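Local coordinates for protein 5,10-methylenetetrahydromethanopterin reductase (Methanopyrus kandleri, PDB 1EZW) that catalyses the reversible, coenzyme F420-dependent reduction of methylene-tetrahydromethanopterin to methyl-tetrahydromethanopterin, a step of methanogenesis from carbon dioxide, at residues A[66-70]-A[95-99]; A[91-96]-A[171-176]; A[131-135]-A[185-189]; A[192-198]-A[224-230]. One frame throughout, in Å; residues are numbered along the deposited sequence.

In the fold
All four contacts belong to one eight-stranded TIM barrel. Contacts 2 and 4 are buried parallel strand pairs, 93-95 with 173-176 and 192-196 with 225-229; strands 173-176 and 192-196 are neighbours, so the two ladders form a continuous wall, also joined by the hydrogen bond from Tyr174 OH to Asp225 OD2. Contact 1, also buried, shares Met95 and Gly96 with contact 2 and extends it into the loops beyond two strand ends, where one backbone bond, a water and prolines replace the regular ladder. Contact 3 lies on the outer surface, joining two helices through charged side chains; Ile131, Lys135 and Ile189 meet the strands of contact 2 beneath.

Contact 1. Residues A[66-70]-A[95-99]; sequences TNPYT and MGPGD
Two loop segments run side by side where Thr66-Asn67 and Met95-Gly96 are extended; residues 68-70 then turn with helical backbone angles, and the end-to-end directions lie 56° apart. Thr66 lies opposite Met95 (CA-CA 5.0 Å) and Asn67 opposite Gly96 (5.1 Å), with a single beta bridge at Thr66-Met95. Gly96 N donates to Thr66 O (2.9 Å), and a water that donates to Thr66 O (3.0 Å) accepts from Gly98 N (2.8 Å). Thr66 takes the t rotamer, which places CG2 3.8 Å from Met95 CE while OG1 bonds to Asp38. Met95, with chi angles t, p, p, curls its flexible thioether toward segment 66-70, so that SD lies 3.5 Å from Asn67 CA and 4.0 Å from Pro68 CD. Pro68 CD approaches Gly96 O to 3.1 Å. Tyr69, chi1 m, sets CE1 3.3 Å from Pro97 O, which lies at the ring edge. Glycine suits position 98, whose phi of 95° would jam a CB against the preceding carbonyl; at Gly96 a CB would strike Pro97 CD. Asp99 then N-caps helix 100-106. Such loops, following strands 60-63 and 93-95, form the C-terminal rim of the TIM barrel, the end where active sites of this fold lie.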
loop_
_atom_site.group_PDB
_atom_site.type_symbol
_atom_site.label_atom_id
_atom_site.label_comp_id
_atom_site.label_asym_id
_atom_site.label_seq_id
_atom_site.Cartn_x
_atom_site.Cartn_y
_atom_site.Cartn_z
ATOM N N THR A 66 -23.320 -3.428 -6.234
ATOM C CA THR A 66 -23.825 -2.489 -5.259
ATOM C C THR A 66 -25.254 -2.157 -5.648
ATOM O O THR A 66 -25.833 -2.892 -6.427
ATOM C CB THR A 66 -22.897 -1.268 -5.110
ATOM O OG1 THR A 66 -23.431 -0.432 -4.062
ATOM C CG2 THR A 66 -22.742 -0.479 -6.414
ATOM N N ASN A 67 -25.841 -1.109 -5.094
ATOM C CA ASN A 67 -27.264 -0.838 -5.398
ATOM C C ASN A 67 -27.567 0.644 -5.308
ATOM O O ASN A 67 -26.766 1.432 -4.811
ATOM C CB ASN A 67 -28.163 -1.625 -4.402
ATOM C CG ASN A 67 -27.895 -1.241 -2.951
ATOM O OD1 ASN A 67 -27.111 -1.904 -2.235
ATOM N ND2 ASN A 67 -28.503 -0.154 -2.513
ATOM N N PRO A 68 -28.738 1.061 -5.784
ATOM C CA PRO A 68 -29.119 2.497 -5.744
ATOM C C PRO A 68 -29.591 3.057 -4.420
ATOM O O PRO A 68 -29.737 4.277 -4.298
ATOM C CB PRO A 68 -30.323 2.564 -6.713
ATOM C CG PRO A 68 -30.228 1.260 -7.523
ATOM C CD PRO A 68 -29.743 0.258 -6.517
ATOM N N TYR A 69 -29.821 2.186 -3.445
ATOM C CA TYR A 69 -30.505 2.578 -2.220
ATOM C C TYR A 69 -29.765 2.884 -0.952
ATOM O O TYR A 69 -30.131 3.805 -0.230
ATOM C CB TYR A 69 -31.540 1.494 -1.866
ATOM C CG TYR A 69 -32.419 1.117 -3.054
ATOM C CD1 TYR A 69 -32.239 -0.109 -3.706
ATOM C CD2 TYR A 69 -33.339 2.034 -3.592
ATOM C CE1 TYR A 69 -32.941 -0.423 -4.860
ATOM C CE2 TYR A 69 -34.063 1.716 -4.788
ATOM C CZ TYR A 69 -33.844 0.481 -5.403
ATOM O OH TYR A 69 -34.532 0.119 -6.574
ATOM N N THR A 70 -28.752 2.082 -0.640
ATOM C CA THR A 70 -28.091 2.272 0.642
ATOM C C THR A 70 -27.119 3.444 0.679
ATOM O O THR A 70 -26.605 3.764 1.754
ATOM C CB THR A 70 -27.357 1.006 1.063
ATOM O OG1 THR A 70 -26.313 0.773 0.106
ATOM C CG2 THR A 70 -28.353 -0.238 1.133
ATOM N N MET A 95 -23.927 -3.041 -10.726
ATOM C CA MET A 95 -25.064 -2.396 -10.070
ATOM C C MET A 95 -26.291 -3.303 -10.147
ATOM O O MET A 95 -26.601 -3.821 -11.201
ATOM C CB MET A 95 -25.355 -1.080 -10.818
ATOM C CG MET A 95 -26.534 -0.295 -10.269
ATOM S SD MET A 95 -26.269 0.332 -8.593
ATOM C CE MET A 95 -24.925 1.453 -8.883
ATOM N N GLY A 96 -26.953 -3.501 -9.031
ATOM C CA GLY A 96 -28.157 -4.321 -8.993
ATOM C C GLY A 96 -29.219 -3.634 -8.168
ATOM O O GLY A 96 -29.041 -2.517 -7.707
ATOM N N PRO A 97 -30.344 -4.295 -7.932
ATOM C CA PRO A 97 -31.464 -3.744 -7.163
ATOM C C PRO A 97 -31.474 -3.973 -5.675
ATOM O O PRO A 97 -32.484 -3.708 -5.020
ATOM C CB PRO A 97 -32.652 -4.428 -7.825
ATOM C CG PRO A 97 -32.133 -5.852 -7.928
ATOM C CD PRO A 97 -30.669 -5.636 -8.466
ATOM N N GLY A 98 -30.363 -4.440 -5.113
ATOM C CA GLY A 98 -30.361 -4.772 -3.699
ATOM C C GLY A 98 -30.646 -6.276 -3.627
ATOM O O GLY A 98 -30.744 -6.930 -4.663
ATOM N N ASP A 99 -30.768 -6.845 -2.430
ATOM C CA ASP A 99 -31.058 -8.268 -2.301
ATOM C C ASP A 99 -31.919 -8.428 -1.078
ATOM O O ASP A 99 -31.761 -7.717 -0.092
ATOM C CB ASP A 99 -29.768 -9.123 -2.228
ATOM C CG ASP A 99 -28.895 -8.782 -1.032
ATOM O OD1 ASP A 99 -28.885 -9.565 -0.064
ATOM O OD2 ASP A 99 -28.243 -7.705 -1.060
HETATM O O HOH W 1 -27.691 -5.163 -5.753
#

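Contact 2. Residues A[91-96]-A[171-176]; sequences AIIGMG and IPFYMG
Four backbone hydrogen bonds zip strand 93-95 to strand 173-176 in the parallel ladder of a TIM barrel: Ile93 N to Pro172 O (3.0 Å), Tyr174 N to Ile93 O, Met95 N to Tyr174 O, and Gly176 N to Met95 O (2.8 Å each). The bonds alternate, so Ile93 and Met95 each use both N and O across this seam. Ile93 faces Phe173, Gly94 faces Tyr174 and Met95 faces Met175, with CA-CA spacings of 5.0, 4.8 and 4.9 Å; the strand axes approach to 4.6 Å and cross at -26°. Two CA-H...O contacts supplement the ladder, Met175 CA to Met95 O (3.3 Å) and Gly94 CA to Tyr174 O (3.4 Å). Tyr174 (chi1 m) points to the barrel interior, where Trp35 meets its ring edge-to-face and its OH bonds to Asp225; Gly94 beside it adds no bulk. The opposite face, bearing Ile93, Met95, Phe173 and Met175, is apolar because helices 73-86 and 127-142 cover parts of it. Phe173, chi1 t, lays its ring alongside the neighbouring strand, with CD1 3.8 Å from Ile93 CG2 and CZ 3.8 Å from Met95 CB. Where the ladder begins, Ile171 (chi1 m) puts CG2 3.9 Å from Ile93 CG1.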
loop_
_atom_site.group_PDB
_atom_site.type_symbol
_atom_site.label_atom_id
_atom_site.label_comp_id
_atom_site.label_asym_id
_atom_site.label_seq_id
_atom_site.Cartn_x
_atom_site.Cartn_y
_atom_site.Cartn_z
ATOM N N ALA A 91 -11.192 0.615 -12.543
ATOM C CA ALA A 91 -12.487 0.400 -11.947
ATOM C C ALA A 91 -13.538 -0.150 -12.901
ATOM O O ALA A 91 -13.497 0.123 -14.101
ATOM C CB ALA A 91 -13.013 1.715 -11.338
ATOM N N ILE A 92 -14.462 -0.882 -12.316
ATOM C CA ILE A 92 -15.647 -1.397 -13.029
ATOM C C ILE A 92 -16.820 -1.191 -12.079
ATOM O O ILE A 92 -16.659 -1.126 -10.844
ATOM C CB ILE A 92 -15.512 -2.894 -13.409
ATOM C CG1 ILE A 92 -15.321 -3.751 -12.153
ATOM C CG2 ILE A 92 -14.385 -3.055 -14.421
ATOM C CD1 ILE A 92 -14.939 -5.245 -12.405
ATOM N N ILE A 93 -18.038 -1.092 -12.619
ATOM C CA ILE A 93 -19.201 -0.920 -11.753
ATOM C C ILE A 93 -20.135 -2.131 -11.915
ATOM O O ILE A 93 -20.417 -2.503 -13.058
ATOM C CB ILE A 93 -20.031 0.309 -12.208
ATOM C CG1 ILE A 93 -19.207 1.585 -12.075
ATOM C CG2 ILE A 93 -21.341 0.378 -11.385
ATOM C CD1 ILE A 93 -19.798 2.772 -12.880
ATOM N N GLY A 94 -20.574 -2.721 -10.796
ATOM C CA GLY A 94 -21.565 -3.798 -10.790
ATOM C C GLY A 94 -22.770 -3.187 -10.069
ATOM O O GLY A 94 -22.665 -2.846 -8.909
ATOM N N MET A 95 -23.927 -3.041 -10.726
ATOM C CA MET A 95 -25.064 -2.396 -10.070
ATOM C C MET A 95 -26.291 -3.303 -10.147
ATOM O O MET A 95 -26.601 -3.821 -11.201
ATOM C CB MET A 95 -25.355 -1.080 -10.818
ATOM C CG MET A 95 -26.534 -0.295 -10.269
ATOM S SD MET A 95 -26.269 0.332 -8.593
ATOM C CE MET A 95 -24.925 1.453 -8.883
ATOM N N GLY A 96 -26.953 -3.501 -9.031
ATOM C CA GLY A 96 -28.157 -4.321 -8.993
ATOM C C GLY A 96 -29.219 -3.634 -8.168
ATOM O O GLY A 96 -29.041 -2.517 -7.707
ATOM N N ILE A 171 -15.405 3.821 -17.962
ATOM C CA ILE A 171 -15.594 2.804 -16.912
ATOM C C ILE A 171 -16.787 1.946 -17.299
ATOM O O ILE A 171 -17.859 2.468 -17.613
ATOM C CB ILE A 171 -15.884 3.465 -15.524
ATOM C CG1 ILE A 171 -14.638 4.229 -15.094
ATOM C CG2 ILE A 171 -16.243 2.386 -14.481
ATOM C CD1 ILE A 171 -14.781 4.909 -13.693
ATOM N N PRO A 172 -16.618 0.619 -17.321
ATOM C CA PRO A 172 -17.728 -0.271 -17.693
ATOM C C PRO A 172 -18.836 -0.335 -16.677
ATOM O O PRO A 172 -18.593 -0.367 -15.478
ATOM C CB PRO A 172 -17.073 -1.642 -17.848
ATOM C CG PRO A 172 -15.600 -1.381 -17.948
ATOM C CD PRO A 172 -15.387 -0.141 -17.053
ATOM N N PHE A 173 -20.074 -0.381 -17.173
ATOM C CA PHE A 173 -21.227 -0.470 -16.322
ATOM C C PHE A 173 -21.863 -1.838 -16.476
ATOM O O PHE A 173 -22.398 -2.161 -17.537
ATOM C CB PHE A 173 -22.275 0.596 -16.723
ATOM C CG PHE A 173 -23.465 0.652 -15.810
ATOM C CD1 PHE A 173 -23.369 1.212 -14.518
ATOM C CD2 PHE A 173 -24.703 0.163 -16.235
ATOM C CE1 PHE A 173 -24.475 1.287 -13.675
ATOM C CE2 PHE A 173 -25.819 0.233 -15.387
ATOM C CZ PHE A 173 -25.722 0.789 -14.115
ATOM N N TYR A 174 -21.786 -2.660 -15.441
ATOM C CA TYR A 174 -22.415 -3.980 -15.486
ATOM C C TYR A 174 -23.652 -3.985 -14.608
ATOM O O TYR A 174 -23.651 -3.439 -13.511
ATOM C CB TYR A 174 -21.442 -5.058 -14.929
ATOM C CG TYR A 174 -20.354 -5.476 -15.879
ATOM C CD1 TYR A 174 -19.368 -4.583 -16.308
ATOM C CD2 TYR A 174 -20.308 -6.789 -16.359
ATOM C CE1 TYR A 174 -18.364 -4.976 -17.189
ATOM C CE2 TYR A 174 -19.308 -7.207 -17.255
ATOM C CZ TYR A 174 -18.335 -6.290 -17.668
ATOM O OH TYR A 174 -17.332 -6.585 -18.547
ATOM N N MET A 175 -24.733 -4.609 -15.070
ATOM C CA MET A 175 -25.927 -4.688 -14.273
ATOM C C MET A 175 -26.246 -6.093 -13.814
ATOM O O MET A 175 -26.189 -7.026 -14.615
ATOM C CB MET A 175 -27.120 -4.239 -15.110
ATOM C CG MET A 175 -27.420 -2.822 -15.006
ATOM S SD MET A 175 -29.010 -2.553 -15.932
ATOM C CE MET A 175 -30.024 -3.267 -15.256
ATOM N N GLY A 176 -26.607 -6.253 -12.555
ATOM C CA GLY A 176 -27.029 -7.562 -12.102
ATOM C C GLY A 176 -28.427 -7.780 -12.703
ATOM O O GLY A 176 -29.223 -6.843 -12.786
#

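Contact 3. Residues A[131-135]-A[185-189]; sequences IREVK and TAGEI
Charge dominates the meeting of helices 127-142 and 180-189. Arg132, extended through chi angles m, t, t and turned at chi4 of -83°, presents the edge of its guanidinium to Glu188, whose chi1 and chi2 are both t. A two-pronged salt bridge results: NH1 of Arg132 to OE2 of Glu188 and NH2 to OE1, both 3.0 Å and nearly straight. Another hydrogen bond joins side chain to backbone, Lys135 NZ to Ile189 O at 2.8 Å; lysine's four t torsions supply the reach, and the carbonyl lies at the end of its helix. Water forms a further link, accepting from Arg132 NE (2.9 Å) and donating to Thr185 OG1 (2.7 Å), a hydroxyl also bonded to Ile181 O. These long side chains match the spacing: the segment axes run at 23° with 11.8 Å at closest approach, and even the nearest CA pair, Arg132-Ile189, is 7.7 Å apart. In this TIM barrel the helices pack round the outside of the strands, and these two flank strand 173-176. Van der Waals contacts complete the meeting. Thr185 CG2 sits over one guanidinium face, 4.0 Å from Arg132 NE. Ile189, chi1 p, brings CG2 to 3.5 Å from Arg132 NH2 and CD1 to 4.2 Å from Lys135 CD.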
loop_
_atom_site.group_PDB
_atom_site.type_symbol
_atom_site.label_atom_id
_atom_site.label_comp_id
_atom_site.label_asym_id
_atom_site.label_seq_id
_atom_site.Cartn_x
_atom_site.Cartn_y
_atom_site.Cartn_z
ATOM N N ILE A 131 -32.232 1.980 -11.286
ATOM C CA ILE A 131 -30.915 1.658 -11.834
ATOM C C ILE A 131 -30.594 2.544 -13.040
ATOM O O ILE A 131 -29.477 3.009 -13.202
ATOM C CB ILE A 131 -30.815 0.150 -12.177
ATOM C CG1 ILE A 131 -30.812 -0.662 -10.866
ATOM C CG2 ILE A 131 -29.492 -0.113 -13.015
ATOM C CD1 ILE A 131 -30.851 -2.182 -11.044
ATOM N N ARG A 132 -31.573 2.787 -13.925
ATOM C CA ARG A 132 -31.307 3.678 -15.045
ATOM C C ARG A 132 -30.893 5.069 -14.533
ATOM O O ARG A 132 -30.017 5.706 -15.109
ATOM C CB ARG A 132 -32.590 3.857 -15.892
ATOM C CG ARG A 132 -32.991 2.653 -16.686
ATOM C CD ARG A 132 -34.365 2.962 -17.337
ATOM N NE ARG A 132 -34.837 1.857 -18.161
ATOM C CZ ARG A 132 -34.474 1.646 -19.421
ATOM N NH1 ARG A 132 -34.976 0.596 -20.075
ATOM N NH2 ARG A 132 -33.631 2.465 -20.037
ATOM N N GLU A 133 -31.569 5.547 -13.497
ATOM C CA GLU A 133 -31.294 6.886 -12.971
ATOM C C GLU A 133 -29.933 6.937 -12.304
ATOM O O GLU A 133 -29.188 7.891 -12.514
ATOM C CB GLU A 133 -32.378 7.335 -11.990
ATOM C CG GLU A 133 -33.749 7.482 -12.735
ATOM C CD GLU A 133 -34.821 8.121 -11.908
ATOM O OE1 GLU A 133 -35.976 8.186 -12.414
ATOM O OE2 GLU A 133 -34.568 8.575 -10.773
ATOM N N VAL A 134 -29.619 5.922 -11.519
ATOM C CA VAL A 134 -28.298 5.921 -10.875
ATOM C C VAL A 134 -27.239 5.909 -11.964
ATOM O O VAL A 134 -26.202 6.570 -11.840
ATOM C CB VAL A 134 -28.062 4.706 -9.953
ATOM C CG1 VAL A 134 -26.627 4.779 -9.375
ATOM C CG2 VAL A 134 -29.027 4.713 -8.833
ATOM N N LYS A 135 -27.455 5.142 -13.039
ATOM C CA LYS A 135 -26.476 5.144 -14.106
ATOM C C LYS A 135 -26.278 6.559 -14.681
ATOM O O LYS A 135 -25.135 7.005 -14.889
ATOM C CB LYS A 135 -26.885 4.174 -15.231
ATOM C CG LYS A 135 -25.766 4.056 -16.238
ATOM C CD LYS A 135 -26.199 3.495 -17.587
ATOM C CE LYS A 135 -25.002 3.494 -18.546
ATOM N NZ LYS A 135 -25.351 3.438 -20.001
ATOM N N THR A 185 -33.397 -4.500 -19.645
ATOM C CA THR A 185 -32.824 -3.187 -19.327
ATOM C C THR A 185 -31.292 -3.216 -19.461
ATOM O O THR A 185 -30.674 -2.282 -19.960
ATOM C CB THR A 185 -33.205 -2.784 -17.882
ATOM O OG1 THR A 185 -34.643 -2.749 -17.785
ATOM C CG2 THR A 185 -32.621 -1.383 -17.513
ATOM N N ALA A 186 -30.685 -4.301 -18.996
ATOM C CA ALA A 186 -29.236 -4.424 -19.067
ATOM C C ALA A 186 -28.786 -4.475 -20.536
ATOM O O ALA A 186 -27.804 -3.871 -20.912
ATOM C CB ALA A 186 -28.788 -5.688 -18.285
ATOM N N GLY A 187 -29.542 -5.171 -21.398
ATOM C CA GLY A 187 -29.129 -5.206 -22.796
ATOM C C GLY A 187 -29.241 -3.828 -23.418
ATOM O O GLY A 187 -28.506 -3.454 -24.339
ATOM N N GLU A 188 -30.127 -3.017 -22.885
ATOM C CA GLU A 188 -30.298 -1.693 -23.437
ATOM C C GLU A 188 -29.275 -0.675 -22.945
ATOM O O GLU A 188 -28.774 0.130 -23.728
ATOM C CB GLU A 188 -31.706 -1.156 -23.122
ATOM C CG GLU A 188 -31.891 0.290 -23.558
ATOM C CD GLU A 188 -33.228 0.890 -23.119
ATOM O OE1 GLU A 188 -33.259 2.142 -22.974
ATOM O OE2 GLU A 188 -34.222 0.140 -22.928
ATOM N N ILE A 189 -28.920 -0.744 -21.660
ATOM C CA ILE A 189 -28.064 0.295 -21.116
ATOM C C ILE A 189 -26.719 -0.128 -20.526
ATOM O O ILE A 189 -25.920 0.736 -20.167
ATOM C CB ILE A 189 -28.790 1.075 -19.968
ATOM C CG1 ILE A 189 -28.842 0.208 -18.699
ATOM C CG2 ILE A 189 -30.265 1.443 -20.394
ATOM C CD1 ILE A 189 -29.423 0.868 -17.450
HETATM O O HOH W 2 -36.340 -0.634 -17.734
#

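Contact 4. Residues A[192-198]-A[224-230]; sequences GVLVNAS and IDVAAYT
Leu194 (chi1 m) lies over the ring face of Tyr229, its CB 4.2 Å from the ring centroid, a CH-pi contact. Its CD2 meets Ala227 CB at 3.6 Å, and Trp35 packs edge-to-face with Tyr229. The face bearing Val193, Val195, Val226 and Ala228 is apolar, with beta-branched or short side chains; Phe203 of helix 200-216 covers Val195 and Ala228. Parallel strands 192-196 and 225-229 of this beta-alpha-beta unit run 4.6 Å apart, crossing at -28°, with Val193 N to Asp225 O and Val195 N to Ala227 O at 2.9 Å, Ala227 N to Val193 O and Tyr229 N to Val195 O at 2.8 Å. A CB on Gly192 would strike Asp225 O. After an inverse gamma turn centred on Asn196, Ala197 N bonds weakly to Tyr229 O (3.3 Å). Asp225 bonds Tyr174 OH, Ser198 OG bonds Cys231 N, and Thr230 OG1 bonds Val323 O. One face thus suits helix packing; the other, mixed, buries Tyr229 OH with no partner in the model.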
loop_
_atom_site.group_PDB
_atom_site.type_symbol
_atom_site.label_atom_id
_atom_site.label_comp_id
_atom_site.label_asym_id
_atom_site.label_seq_id
_atom_site.Cartn_x
_atom_site.Cartn_y
_atom_site.Cartn_z
ATOM N N GLY A 192 -22.273 -4.741 -19.645
ATOM C CA GLY A 192 -22.284 -6.148 -19.292
ATOM C C GLY A 192 -23.406 -6.509 -18.348
ATOM O O GLY A 192 -24.044 -5.638 -17.750
ATOM N N VAL A 193 -23.646 -7.809 -18.200
ATOM C CA VAL A 193 -24.699 -8.293 -17.348
ATOM C C VAL A 193 -24.156 -9.370 -16.419
ATOM O O VAL A 193 -23.485 -10.298 -16.855
ATOM C CB VAL A 193 -25.854 -8.904 -18.209
ATOM C CG1 VAL A 193 -27.099 -9.144 -17.320
ATOM C CG2 VAL A 193 -26.159 -7.993 -19.389
ATOM N N LEU A 194 -24.434 -9.242 -15.129
ATOM C CA LEU A 194 -23.999 -10.228 -14.147
ATOM C C LEU A 194 -25.202 -11.079 -13.816
ATOM O O LEU A 194 -26.171 -10.631 -13.175
ATOM C CB LEU A 194 -23.484 -9.508 -12.879
ATOM C CG LEU A 194 -22.286 -8.598 -13.172
ATOM C CD1 LEU A 194 -22.009 -7.667 -11.969
ATOM C CD2 LEU A 194 -21.071 -9.449 -13.469
ATOM N N VAL A 195 -25.168 -12.315 -14.303
ATOM C CA VAL A 195 -26.258 -13.251 -14.073
ATOM C C VAL A 195 -25.838 -14.321 -13.079
ATOM O O VAL A 195 -24.854 -15.016 -13.297
ATOM C CB VAL A 195 -26.653 -13.909 -15.411
ATOM C CG1 VAL A 195 -27.811 -14.905 -15.198
ATOM C CG2 VAL A 195 -27.024 -12.836 -16.401
ATOM N N ASN A 196 -26.574 -14.420 -11.981
ATOM C CA ASN A 196 -26.311 -15.423 -10.966
ATOM C C ASN A 196 -26.823 -16.755 -11.499
ATOM O O ASN A 196 -28.003 -17.081 -11.328
ATOM C CB ASN A 196 -27.044 -15.085 -9.661
ATOM C CG ASN A 196 -26.301 -14.056 -8.817
ATOM O OD1 ASN A 196 -26.854 -13.492 -7.871
ATOM N ND2 ASN A 196 -25.042 -13.834 -9.132
ATOM N N ALA A 197 -25.947 -17.479 -12.187
ATOM C CA ALA A 197 -26.304 -18.803 -12.724
ATOM C C ALA A 197 -25.040 -19.492 -13.164
ATOM O O ALA A 197 -24.059 -18.826 -13.506
ATOM C CB ALA A 197 -27.279 -18.638 -13.936
ATOM N N SER A 198 -25.074 -20.831 -13.221
ATOM C CA SER A 198 -23.898 -21.600 -13.590
ATOM C C SER A 198 -24.138 -22.652 -14.683
ATOM O O SER A 198 -23.234 -23.423 -14.994
ATOM C CB SER A 198 -23.371 -22.319 -12.325
ATOM O OG SER A 198 -23.176 -21.386 -11.257
ATOM N N ILE A 224 -22.075 -6.560 -25.499
ATOM C CA ILE A 224 -22.382 -6.849 -24.118
ATOM C C ILE A 224 -21.628 -8.046 -23.562
ATOM O O ILE A 224 -21.606 -9.123 -24.147
ATOM C CB ILE A 224 -23.904 -7.050 -23.973
ATOM C CG1 ILE A 224 -24.598 -5.783 -24.516
ATOM C CG2 ILE A 224 -24.288 -7.306 -22.506
ATOM C CD1 ILE A 224 -26.060 -5.885 -24.635
ATOM N N ASP A 225 -20.950 -7.814 -22.441
ATOM C CA ASP A 225 -20.204 -8.880 -21.780
ATOM C C ASP A 225 -21.191 -9.630 -20.888
ATOM O O ASP A 225 -21.635 -9.110 -19.852
ATOM C CB ASP A 225 -19.047 -8.250 -20.961
ATOM C CG ASP A 225 -18.097 -9.295 -20.368
ATOM O OD1 ASP A 225 -18.026 -10.414 -20.908
ATOM O OD2 ASP A 225 -17.388 -8.983 -19.385
ATOM N N VAL A 226 -21.578 -10.851 -21.286
ATOM C CA VAL A 226 -22.500 -11.647 -20.487
ATOM C C VAL A 226 -21.676 -12.442 -19.474
ATOM O O VAL A 226 -20.987 -13.407 -19.824
ATOM C CB VAL A 226 -23.322 -12.623 -21.390
ATOM C CG1 VAL A 226 -24.273 -13.442 -20.557
ATOM C CG2 VAL A 226 -24.145 -11.800 -22.379
ATOM N N ALA A 227 -21.770 -12.026 -18.213
ATOM C CA ALA A 227 -20.968 -12.625 -17.141
ATOM C C ALA A 227 -21.742 -13.565 -16.272
ATOM O O ALA A 227 -22.790 -13.209 -15.706
ATOM C CB ALA A 227 -20.360 -11.509 -16.286
ATOM N N ALA A 228 -21.251 -14.800 -16.168
ATOM C CA ALA A 228 -21.905 -15.768 -15.323
ATOM C C ALA A 228 -21.304 -15.714 -13.923
ATOM O O ALA A 228 -20.124 -16.000 -13.768
ATOM C CB ALA A 228 -21.695 -17.192 -15.905
ATOM N N TYR A 229 -22.097 -15.302 -12.941
ATOM C CA TYR A 229 -21.643 -15.260 -11.549
ATOM C C TYR A 229 -21.939 -16.686 -11.058
ATOM O O TYR A 229 -23.069 -17.002 -10.663
ATOM C CB TYR A 229 -22.468 -14.213 -10.779
ATOM C CG TYR A 229 -21.745 -12.901 -10.466
ATOM C CD1 TYR A 229 -20.687 -12.439 -11.253
ATOM C CD2 TYR A 229 -22.175 -12.100 -9.412
ATOM C CE1 TYR A 229 -20.070 -11.188 -10.987
ATOM C CE2 TYR A 229 -21.578 -10.867 -9.140
ATOM C CZ TYR A 229 -20.532 -10.417 -9.926
ATOM O OH TYR A 229 -19.984 -9.173 -9.665
ATOM N N THR A 230 -20.915 -17.539 -11.072
ATOM C CA THR A 230 -21.078 -18.952 -10.721
ATOM C C THR A 230 -20.737 -19.419 -9.322
ATOM O O THR A 230 -20.084 -18.710 -8.548
ATOM C CB THR A 230 -20.217 -19.832 -11.656
ATOM O OG1 THR A 230 -18.827 -19.744 -11.264
ATOM C CG2 THR A 230 -20.342 -19.362 -13.121
#